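Side-chain contacts in protein similar to metal-dependent hydrolase (Staphylococcus aureus subsp. aureus Mu50, PDB 3ESH), which probably acts as a metal-dependent hydrolase of the metallo-beta-lactamase superfamily, cleaving its substrate at a metal centre: residues V26-K29 with P30-S33; K74-N78 with F79-E83; A64-N68 with G69-E73. All blocks are in the same frame, centred on the assembly; numbering follows the deposited sequence.

Contact 3 is the buried member of the set, contact 2 lies at the surface, and contact 1 is partly buried, facing a second subunit. Contacts 3 and 2 run on from each other: the loop of residues 64-73 leads into helix 73-78, which contact 2 terminates. They touch through Val81 CG1 and Ile66 CD1, 3.3 Å apart, and Lys155 bonds to both. Contact 1 stands apart, its centre about 24 Å from that of contact 2 and about 30 Å from that of contact 3. Contacts 1 and 2 lie at ends of different helices, prolines and an indole starting 29-32, a Schellman motif finishing 73-78; contact 3 is bridged by a water.

Contact 1 of 3, residues V26-K29 with P30-S33; sequences VVPK and PLWS
The indole of Trp32 carries the methylene chain of Lys29 over one face, CG of Lys29 standing 3.2 Å above the ring plane and offset toward its rim. The lysine reaches this place with CG anti to the backbone N (chi1 -171°) and then runs on extended, so that CG, CD and CE pass the six-membered part of the indole near CZ2; the CG to CZ2 distance is 3.4 Å. At the pyrrole edge, the Val27 carbonyl carbon lies in the plane of the ring. A second ring, that of Phe24, meets the indole with the two planes slightly inclined. Beyond the indole, Val27 CG1 rests 3.9 Å from Trp32 CB and also touches Leu31 CB, while Pro28 CD and Leu31 CD1 meet where the two side chains point the same way.

This is the start of helix 29-32, with Pro28 at the N-cap. Its carbonyl O takes a straight bond from Trp32 N (3.2 Å, 169°) and a weak one from Leu31 N. One residue on, Lys29 O accepts two hydrogens from Ser33: Ser33 N comes in at 2.7 Å, and Ser33 OG, also at 2.7 Å, approaches from above the carbonyl plane. The serine hydroxyl can fold back in this way because chi1 of 59° sets OG between its own N and carbonyl carbon. Lys29 N bonds to Asp19 OD1 of the second subunit, whose Asp19 also packs on Pro28 and Pro30.

Pro30 brings no N-H to the first turn, where amides commonly lack a helical acceptor. The helix start thus combines two prolines, Lys29 O gripped twice by Ser33, and a carboxylate of the second subunit, which would probably interact favourably with the positive end of the helix dipole.

Contact 2 of 3, residues K74-N78 with F79-E83; sequences KQLRN and FGVDE
Phe79 N gives the shortest sound bond of this contact, to Gln75 O at 2.8 Å, as the final alpha-helical bond of helix 73-78; the donor is tilted 27° from the carbonyl plane and the bond is bent. From here the chain leaves the helix through a Schellman motif, with Gly80 as the C-prime residue at positive phi (52°). Its two signature bonds are Val81 N to Leu76 O, 3.1 Å and nearly straight at 168°, and Gly80 N to Arg77 O, also 3.1 Å, whose donor sits well above the carbonyl plane. The apolar partner pair that commonly accompanies this motif is present as well: Leu76 crosses Val81, and the end of the leucine settles against both valine branches.

Before the glycine, the Phe79 ring lies against the aliphatic start of Gln75, with CD2 of Phe79 at 3.8 Å from CB of Gln75. With CG beside its own backbone N, the ring leans back toward the Gln75 carbonyl; it also meets the ring of Phe111. Beyond CB the extended Gln75 chain leads away from the ring, and OE1 accepts from Lys155 NZ. Gly80 O accepts from Lys17 NZ, tying the turn to strand 15-19. In the apolar pair, the closest approach is Leu76 CD2 to Val81 CG2, 3.7 Å.

Contact 3 of 3, residues A64-N68 with G69-E73; sequences AGIGN and GKLSE
Ile66 and Leu71 meet across a loop with no direct hydrogen bond between residues 64-68 and 69-73. Leu71 brings up a single branch: its CD1 stops 3.6 Å from Ile66 O and 4.2 Å from Ile66 CB, so the methyl lies against both the carbonyl and the root of the isoleucine side chain. The first leucine torsion puts CG beside the backbone N, and the second (chi2 56°) turns this branch back toward Ile66. Next to it, Lys70 CB lies 3.9 Å from the same Ile66 O.

A water takes up the polar work between the two arms of the loop. It donates to Ile66 O at 2.7 Å and accepts from Leu71 N at 3.1 Å, closing the loop through two backbone groups five residues apart. Between them the chain reverses through Gly67 and Gly69, both at positive phi, as is Gly65 just before.

Further out, the Lys70 chain bends at each torsion after the first and delivers NZ to Thr118 OG1 and to Ala115 O. Backbone bonds join Ile66 to Gly13 and Gly67 to Ser85; Gly69 N bonds to Glu84 OE2, and Lys70 O accepts from Lys155 NZ. At the far end Ser72 is the N-cap of helix 73-78, where its OG accepts from Gln75 N, so that the loop passes straight into a capped helix.

The loop therefore leads from strand 59-61 to helix 73-78 with its shape supported by backbone conformation, these outer bonds, one apolar branch and a water, while the lysine charge is carried away to oxygen acceptors outside the loop. Ile66 O and Leu71 N are bridged by the shared water, which is consistent with a structural role for it.

Contact 1 of 3, residues V26-K29 with P30-S33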
ATOM      1  N   VAL A  26      -8.772  14.850 -21.359  1.00 34.61           N
ATOM      2  CA  VAL A  26      -9.236  16.163 -20.932  1.00 35.00           C
ATOM      3  C   VAL A  26      -9.004  17.316 -21.903  1.00 36.14           C
ATOM      4  O   VAL A  26      -9.634  18.357 -21.777  1.00 38.39           O
ATOM      5  CB  VAL A  26      -8.620  16.549 -19.580  1.00 34.39           C
ATOM      6  CG1 VAL A  26      -8.882  15.437 -18.569  1.00 35.25           C
ATOM      7  CG2 VAL A  26      -7.120  16.827 -19.732  1.00 30.57           C
ATOM      8  N   VAL A  27      -8.108  17.145 -22.864  1.00 36.33           N
ATOM      9  CA  VAL A  27      -7.831  18.204 -23.820  1.00 37.70           C
ATOM     10  C   VAL A  27      -9.037  18.451 -24.722  1.00 39.33           C
ATOM     11  O   VAL A  27      -9.466  17.556 -25.459  1.00 41.13           O
ATOM     12  CB  VAL A  27      -6.602  17.857 -24.703  1.00 37.44           C
ATOM     13  CG1 VAL A  27      -6.347  18.967 -25.711  1.00 37.16           C
ATOM     14  CG2 VAL A  27      -5.380  17.664 -23.832  1.00 35.85           C
ATOM     15  N   PRO A  28      -9.598  19.672 -24.682  1.00 39.97           N
ATOM     16  CA  PRO A  28     -10.759  20.020 -25.505  1.00 40.28           C
ATOM     17  C   PRO A  28     -10.420  19.788 -26.976  1.00 40.63           C
ATOM     18  O   PRO A  28      -9.271  19.959 -27.378  1.00 40.98           O
ATOM     19  CB  PRO A  28     -10.970  21.499 -25.205  1.00 39.90           C
ATOM     20  CG  PRO A  28     -10.334  21.675 -23.842  1.00 41.22           C
ATOM     21  CD  PRO A  28      -9.101  20.846 -23.955  1.00 39.15           C
ATOM     22  N   LYS A  29     -11.407  19.407 -27.783  1.00 41.26           N
ATOM     23  CA  LYS A  29     -11.174  19.160 -29.212  1.00 42.60           C
ATOM     24  C   LYS A  29     -10.558  20.336 -29.975  1.00 43.50           C
ATOM     25  O   LYS A  29      -9.658  20.134 -30.802  1.00 42.50           O
ATOM     26  CB  LYS A  29     -12.466  18.732 -29.913  1.00 41.50           C
ATOM     27  CG  LYS A  29     -12.221  18.258 -31.335  1.00 39.54           C
ATOM     28  CD  LYS A  29     -13.475  17.734 -31.977  1.00 38.53           C
ATOM     29  CE  LYS A  29     -13.245  17.379 -33.423  1.00 35.63           C
ATOM     30  NZ  LYS A  29     -14.510  16.910 -34.054  1.00 35.51           N
ATOM     31  N   PRO A  30     -11.048  21.567 -29.735  1.00 43.88           N
ATOM     32  CA  PRO A  30     -10.518  22.756 -30.410  1.00 44.81           C
ATOM     33  C   PRO A  30      -8.995  22.806 -30.340  1.00 45.24           C
ATOM     34  O   PRO A  30      -8.342  23.226 -31.288  1.00 45.91           O
ATOM     35  CB  PRO A  30     -11.174  23.900 -29.649  1.00 43.71           C
ATOM     36  CG  PRO A  30     -12.515  23.336 -29.340  1.00 45.21           C
ATOM     37  CD  PRO A  30     -12.205  21.921 -28.896  1.00 44.56           C
ATOM     38  N   LEU A  31      -8.441  22.374 -29.209  1.00 44.17           N
ATOM     39  CA  LEU A  31      -6.994  22.354 -29.026  1.00 43.54           C
ATOM     40  C   LEU A  31      -6.318  21.133 -29.654  1.00 43.06           C
ATOM     41  O   LEU A  31      -5.338  21.291 -30.386  1.00 43.99           O
ATOM     42  CB  LEU A  31      -6.625  22.408 -27.547  1.00 44.65           C
ATOM     43  CG  LEU A  31      -7.077  23.644 -26.767  1.00 46.03           C
ATOM     44  CD1 LEU A  31      -6.564  23.542 -25.328  1.00 44.34           C
ATOM     45  CD2 LEU A  31      -6.552  24.899 -27.447  1.00 45.18           C
ATOM     46  N   TRP A  32      -6.814  19.922 -29.388  1.00 41.10           N
ATOM     47  CA  TRP A  32      -6.159  18.763 -29.984  1.00 38.68           C
ATOM     48  C   TRP A  32      -6.398  18.602 -31.480  1.00 37.60           C
ATOM     49  O   TRP A  32      -5.537  18.067 -32.177  1.00 36.71           O
ATOM     50  CB  TRP A  32      -6.481  17.428 -29.247  1.00 35.92           C
ATOM     51  CG  TRP A  32      -7.887  16.907 -29.327  1.00 33.69           C
ATOM     52  CD1 TRP A  32      -8.866  17.058 -28.393  1.00 32.80           C
ATOM     53  CD2 TRP A  32      -8.478  16.176 -30.413  1.00 33.51           C
ATOM     54  NE1 TRP A  32     -10.032  16.478 -28.828  1.00 30.99           N
ATOM     55  CE2 TRP A  32      -9.828  15.936 -30.068  1.00 32.91           C
ATOM     56  CE3 TRP A  32      -8.003  15.714 -31.649  1.00 34.62           C
ATOM     57  CZ2 TRP A  32     -10.712  15.249 -30.915  1.00 33.82           C
ATOM     58  CZ3 TRP A  32      -8.885  15.026 -32.493  1.00 35.48           C
ATOM     59  CH2 TRP A  32     -10.221  14.808 -32.121  1.00 33.77           C
ATOM     60  N   SER A  33      -7.537  19.069 -31.989  1.00 37.49           N
ATOM     61  CA  SER A  33      -7.807  18.933 -33.423  1.00 39.84           C
ATOM     62  C   SER A  33      -6.789  19.718 -34.264  1.00 40.43           C
ATOM     63  O   SER A  33      -6.567  19.411 -35.438  1.00 40.38           O
ATOM     64  CB  SER A  33      -9.230  19.385 -33.768  1.00 38.18           C
ATOM     65  OG  SER A  33      -9.451  20.726 -33.398  1.00 43.11           O
TER

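Contact 2 of 3, residues K74-N78 with F79-E83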
ATOM      1  N   LYS A  74     -16.417  -7.218 -38.065  1.00 57.41           N
ATOM      2  CA  LYS A  74     -17.041  -6.194 -37.255  1.00 57.44           C
ATOM      3  C   LYS A  74     -15.985  -5.341 -36.564  1.00 57.30           C
ATOM      4  O   LYS A  74     -16.158  -4.131 -36.399  1.00 57.04           O
ATOM      5  CB  LYS A  74     -17.951  -6.834 -36.212  1.00 57.75           C
ATOM      6  CG  LYS A  74     -18.810  -5.844 -35.460  1.00 60.39           C
ATOM      7  CD  LYS A  74     -19.786  -6.559 -34.546  1.00 62.69           C
ATOM      8  CE  LYS A  74     -20.694  -5.580 -33.820  1.00 63.71           C
ATOM      9  NZ  LYS A  74     -21.691  -6.305 -32.987  1.00 63.73           N
ATOM     10  N   GLN A  75     -14.890  -5.969 -36.155  1.00 57.18           N
ATOM     11  CA  GLN A  75     -13.826  -5.230 -35.488  1.00 55.05           C
ATOM     12  C   GLN A  75     -13.035  -4.404 -36.497  1.00 55.05           C
ATOM     13  O   GLN A  75     -12.624  -3.292 -36.193  1.00 56.09           O
ATOM     14  CB  GLN A  75     -12.908  -6.185 -34.722  1.00 52.84           C
ATOM     15  CG  GLN A  75     -13.620  -6.892 -33.579  1.00 51.96           C
ATOM     16  CD  GLN A  75     -12.698  -7.766 -32.763  1.00 51.40           C
ATOM     17  OE1 GLN A  75     -11.963  -8.589 -33.300  1.00 50.96           O
ATOM     18  NE2 GLN A  75     -12.739  -7.598 -31.452  1.00 51.49           N
ATOM     19  N   LEU A  76     -12.830  -4.936 -37.698  1.00 54.43           N
ATOM     20  CA  LEU A  76     -12.097  -4.184 -38.700  1.00 54.30           C
ATOM     21  C   LEU A  76     -12.838  -2.870 -38.961  1.00 56.09           C
ATOM     22  O   LEU A  76     -12.226  -1.807 -39.029  1.00 56.52           O
ATOM     23  CB  LEU A  76     -11.956  -4.983 -39.994  1.00 50.44           C
ATOM     24  CG  LEU A  76     -10.987  -6.168 -39.991  1.00 49.49           C
ATOM     25  CD1 LEU A  76     -11.043  -6.878 -41.329  1.00 47.40           C
ATOM     26  CD2 LEU A  76      -9.583  -5.693 -39.726  1.00 47.64           C
ATOM     27  N   ARG A  77     -14.155  -2.940 -39.091  1.00 57.49           N
ATOM     28  CA  ARG A  77     -14.941  -1.738 -39.329  1.00 60.36           C
ATOM     29  C   ARG A  77     -14.979  -0.804 -38.112  1.00 60.29           C
ATOM     30  O   ARG A  77     -14.715   0.391 -38.227  1.00 59.92           O
ATOM     31  CB  ARG A  77     -16.378  -2.099 -39.734  1.00 62.43           C
ATOM     32  CG  ARG A  77     -16.525  -2.621 -41.153  1.00 64.93           C
ATOM     33  CD  ARG A  77     -17.952  -2.418 -41.657  1.00 65.79           C
ATOM     34  NE  ARG A  77     -18.927  -3.161 -40.867  1.00 67.59           N
ATOM     35  CZ  ARG A  77     -19.044  -4.485 -40.880  1.00 67.80           C
ATOM     36  NH1 ARG A  77     -18.244  -5.213 -41.649  1.00 66.78           N
ATOM     37  NH2 ARG A  77     -19.959  -5.081 -40.122  1.00 68.12           N
ATOM     38  N   ASN A  78     -15.316  -1.349 -36.948  1.00 59.95           N
ATOM     39  CA  ASN A  78     -15.387  -0.552 -35.736  1.00 58.99           C
ATOM     40  C   ASN A  78     -14.056   0.110 -35.383  1.00 58.36           C
ATOM     41  O   ASN A  78     -14.039   1.161 -34.736  1.00 58.20           O
ATOM     42  CB  ASN A  78     -15.825  -1.411 -34.547  1.00 60.68           C
ATOM     43  CG  ASN A  78     -17.179  -2.064 -34.755  1.00 62.14           C
ATOM     44  OD1 ASN A  78     -17.951  -1.669 -35.633  1.00 63.15           O
ATOM     45  ND2 ASN A  78     -17.482  -3.065 -33.934  1.00 62.24           N
ATOM     46  N   PHE A  79     -12.943  -0.499 -35.792  1.00 57.26           N
ATOM     47  CA  PHE A  79     -11.622   0.040 -35.473  1.00 56.06           C
ATOM     48  C   PHE A  79     -10.934   0.786 -36.613  1.00 54.88           C
ATOM     49  O   PHE A  79      -9.739   1.066 -36.547  1.00 53.15           O
ATOM     50  CB  PHE A  79     -10.713  -1.074 -34.967  1.00 57.29           C
ATOM     51  CG  PHE A  79     -11.090  -1.590 -33.617  1.00 58.58           C
ATOM     52  CD1 PHE A  79     -11.159  -0.734 -32.528  1.00 59.32           C
ATOM     53  CD2 PHE A  79     -11.371  -2.940 -33.426  1.00 60.09           C
ATOM     54  CE1 PHE A  79     -11.499  -1.212 -31.265  1.00 59.06           C
ATOM     55  CE2 PHE A  79     -11.714  -3.426 -32.164  1.00 58.70           C
ATOM     56  CZ  PHE A  79     -11.777  -2.558 -31.084  1.00 59.48           C
ATOM     57  N   GLY A  80     -11.702   1.096 -37.652  1.00 54.52           N
ATOM     58  CA  GLY A  80     -11.192   1.837 -38.786  1.00 53.07           C
ATOM     59  C   GLY A  80      -9.927   1.325 -39.436  1.00 52.99           C
ATOM     60  O   GLY A  80      -9.047   2.107 -39.800  1.00 53.88           O
ATOM     61  N   VAL A  81      -9.826   0.018 -39.595  1.00 52.60           N
ATOM     62  CA  VAL A  81      -8.657  -0.565 -40.226  1.00 52.08           C
ATOM     63  C   VAL A  81      -8.760  -0.379 -41.745  1.00 53.28           C
ATOM     64  O   VAL A  81      -9.715  -0.839 -42.367  1.00 53.61           O
ATOM     65  CB  VAL A  81      -8.576  -2.066 -39.914  1.00 51.60           C
ATOM     66  CG1 VAL A  81      -7.207  -2.598 -40.259  1.00 52.14           C
ATOM     67  CG2 VAL A  81      -8.902  -2.300 -38.463  1.00 53.05           C
ATOM     68  N   ASP A  82      -7.787   0.300 -42.342  1.00 53.63           N
ATOM     69  CA  ASP A  82      -7.804   0.499 -43.789  1.00 54.89           C
ATOM     70  C   ASP A  82      -7.146  -0.700 -44.438  1.00 55.95           C
ATOM     71  O   ASP A  82      -7.656  -1.253 -45.413  1.00 56.64           O
ATOM     72  CB  ASP A  82      -7.045   1.769 -44.174  1.00 53.75           C
ATOM     73  CG  ASP A  82      -7.592   2.992 -43.491  1.00 54.51           C
ATOM     74  OD1 ASP A  82      -8.823   3.224 -43.563  1.00 54.17           O
ATOM     75  OD2 ASP A  82      -6.786   3.726 -42.880  1.00 56.37           O
ATOM     76  N   GLU A  83      -6.002  -1.088 -43.883  1.00 56.61           N
ATOM     77  CA  GLU A  83      -5.238  -2.224 -44.370  1.00 57.31           C
ATOM     78  C   GLU A  83      -4.763  -3.011 -43.159  1.00 55.53           C
ATOM     79  O   GLU A  83      -4.543  -2.446 -42.095  1.00 56.48           O
ATOM     80  CB  GLU A  83      -4.020  -1.751 -45.180  1.00 60.94           C
ATOM     81  CG  GLU A  83      -2.990  -0.966 -44.348  1.00 67.78           C
ATOM     82  CD  GLU A  83      -1.748  -0.561 -45.140  1.00 70.98           C
ATOM     83  OE1 GLU A  83      -0.999  -1.460 -45.580  1.00 73.32           O
ATOM     84  OE2 GLU A  83      -1.517   0.658 -45.323  1.00 72.08           O
TER

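Contact 3 of 3, residues A64-N68 with G69-E73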
ATOM      1  N   ALA A  64       3.610  -5.891 -32.383  1.00 40.22           N
ATOM      2  CA  ALA A  64       3.263  -6.739 -33.514  1.00 40.86           C
ATOM      3  C   ALA A  64       2.122  -6.310 -34.416  1.00 40.69           C
ATOM      4  O   ALA A  64       1.652  -7.096 -35.233  1.00 42.15           O
ATOM      5  CB  ALA A  64       3.013  -8.149 -33.013  1.00 40.09           C
ATOM      6  N   GLY A  65       1.666  -5.077 -34.287  1.00 40.88           N
ATOM      7  CA  GLY A  65       0.576  -4.636 -35.141  1.00 40.44           C
ATOM      8  C   GLY A  65      -0.730  -5.393 -34.944  1.00 39.41           C
ATOM      9  O   GLY A  65      -0.902  -6.095 -33.951  1.00 39.39           O
ATOM     10  N   ILE A  66      -1.645  -5.249 -35.899  1.00 37.77           N
ATOM     11  CA  ILE A  66      -2.949  -5.885 -35.836  1.00 36.76           C
ATOM     12  C   ILE A  66      -3.043  -7.242 -36.521  1.00 36.34           C
ATOM     13  O   ILE A  66      -4.120  -7.841 -36.577  1.00 37.39           O
ATOM     14  CB  ILE A  66      -4.040  -4.972 -36.423  1.00 37.90           C
ATOM     15  CG1 ILE A  66      -3.590  -4.450 -37.795  1.00 39.84           C
ATOM     16  CG2 ILE A  66      -4.361  -3.847 -35.440  1.00 36.69           C
ATOM     17  CD1 ILE A  66      -4.560  -3.463 -38.437  1.00 40.71           C
ATOM     18  N   GLY A  67      -1.925  -7.720 -37.054  1.00 35.26           N
ATOM     19  CA  GLY A  67      -1.915  -9.014 -37.709  1.00 36.94           C
ATOM     20  C   GLY A  67      -2.723  -9.200 -38.986  1.00 37.89           C
ATOM     21  O   GLY A  67      -3.149  -8.236 -39.629  1.00 38.84           O
ATOM     22  N   ASN A  68      -2.945 -10.470 -39.338  1.00 38.01           N
ATOM     23  CA  ASN A  68      -3.669 -10.856 -40.558  1.00 38.49           C
ATOM     24  C   ASN A  68      -4.741 -11.878 -40.237  1.00 39.34           C
ATOM     25  O   ASN A  68      -4.445 -12.954 -39.737  1.00 41.41           O
ATOM     26  CB  ASN A  68      -2.675 -11.430 -41.562  1.00 37.14           C
ATOM     27  CG  ASN A  68      -1.601 -10.438 -41.924  1.00 37.87           C
ATOM     28  OD1 ASN A  68      -1.822  -9.538 -42.741  1.00 35.92           O
ATOM     29  ND2 ASN A  68      -0.433 -10.571 -41.298  1.00 37.32           N
ATOM     30  N   GLY A  69      -5.991 -11.533 -40.526  1.00 39.18           N
ATOM     31  CA  GLY A  69      -7.094 -12.432 -40.229  1.00 39.36           C
ATOM     32  C   GLY A  69      -7.464 -12.538 -38.751  1.00 39.43           C
ATOM     33  O   GLY A  69      -8.326 -13.338 -38.397  1.00 39.17           O
ATOM     34  N   LYS A  70      -6.831 -11.738 -37.889  1.00 40.45           N
ATOM     35  CA  LYS A  70      -7.105 -11.767 -36.446  1.00 42.09           C
ATOM     36  C   LYS A  70      -8.368 -11.017 -36.019  1.00 43.85           C
ATOM     37  O   LYS A  70      -9.178 -11.537 -35.249  1.00 43.61           O
ATOM     38  CB  LYS A  70      -5.897 -11.215 -35.679  1.00 42.14           C
ATOM     39  CG  LYS A  70      -4.651 -12.089 -35.785  1.00 40.23           C
ATOM     40  CD  LYS A  70      -4.885 -13.465 -35.162  1.00 40.65           C
ATOM     41  CE  LYS A  70      -5.080 -13.386 -33.657  1.00 36.60           C
ATOM     42  NZ  LYS A  70      -3.784 -13.344 -32.946  1.00 36.97           N
ATOM     43  N   LEU A  71      -8.518  -9.788 -36.505  1.00 45.14           N
ATOM     44  CA  LEU A  71      -9.689  -8.985 -36.185  1.00 45.27           C
ATOM     45  C   LEU A  71     -10.838  -9.487 -37.043  1.00 46.71           C
ATOM     46  O   LEU A  71     -10.634  -9.883 -38.185  1.00 45.13           O
ATOM     47  CB  LEU A  71      -9.436  -7.497 -36.485  1.00 44.53           C
ATOM     48  CG  LEU A  71      -8.693  -6.631 -35.455  1.00 43.29           C
ATOM     49  CD1 LEU A  71      -7.358  -7.240 -35.128  1.00 39.97           C
ATOM     50  CD2 LEU A  71      -8.513  -5.225 -36.010  1.00 45.18           C
ATOM     51  N   SER A  72     -12.041  -9.488 -36.488  1.00 48.50           N
ATOM     52  CA  SER A  72     -13.195  -9.933 -37.244  1.00 51.73           C
ATOM     53  C   SER A  72     -13.579  -8.831 -38.224  1.00 54.77           C
ATOM     54  O   SER A  72     -12.911  -7.797 -38.318  1.00 56.00           O
ATOM     55  CB  SER A  72     -14.371 -10.206 -36.310  1.00 51.42           C
ATOM     56  OG  SER A  72     -15.042  -8.998 -35.992  1.00 52.95           O
ATOM     57  N   GLU A  73     -14.667  -9.057 -38.949  1.00 57.48           N
ATOM     58  CA  GLU A  73     -15.149  -8.092 -39.925  1.00 58.13           C
ATOM     59  C   GLU A  73     -15.751  -6.918 -39.174  1.00 58.42           C
ATOM     60  O   GLU A  73     -15.604  -5.766 -39.579  1.00 59.06           O
ATOM     61  CB  GLU A  73     -16.208  -8.747 -40.809  1.00 60.35           C
ATOM     62  CG  GLU A  73     -15.990  -8.574 -42.306  1.00 64.87           C
ATOM     63  CD  GLU A  73     -14.568  -8.898 -42.749  1.00 68.08           C
ATOM     64  OE1 GLU A  73     -13.962  -9.840 -42.189  1.00 68.71           O
ATOM     65  OE2 GLU A  73     -14.063  -8.215 -43.669  1.00 69.32           O
TER
HETATM   66  O   HOH W   1      -6.050  -8.950 -38.135  1.00 47.58           O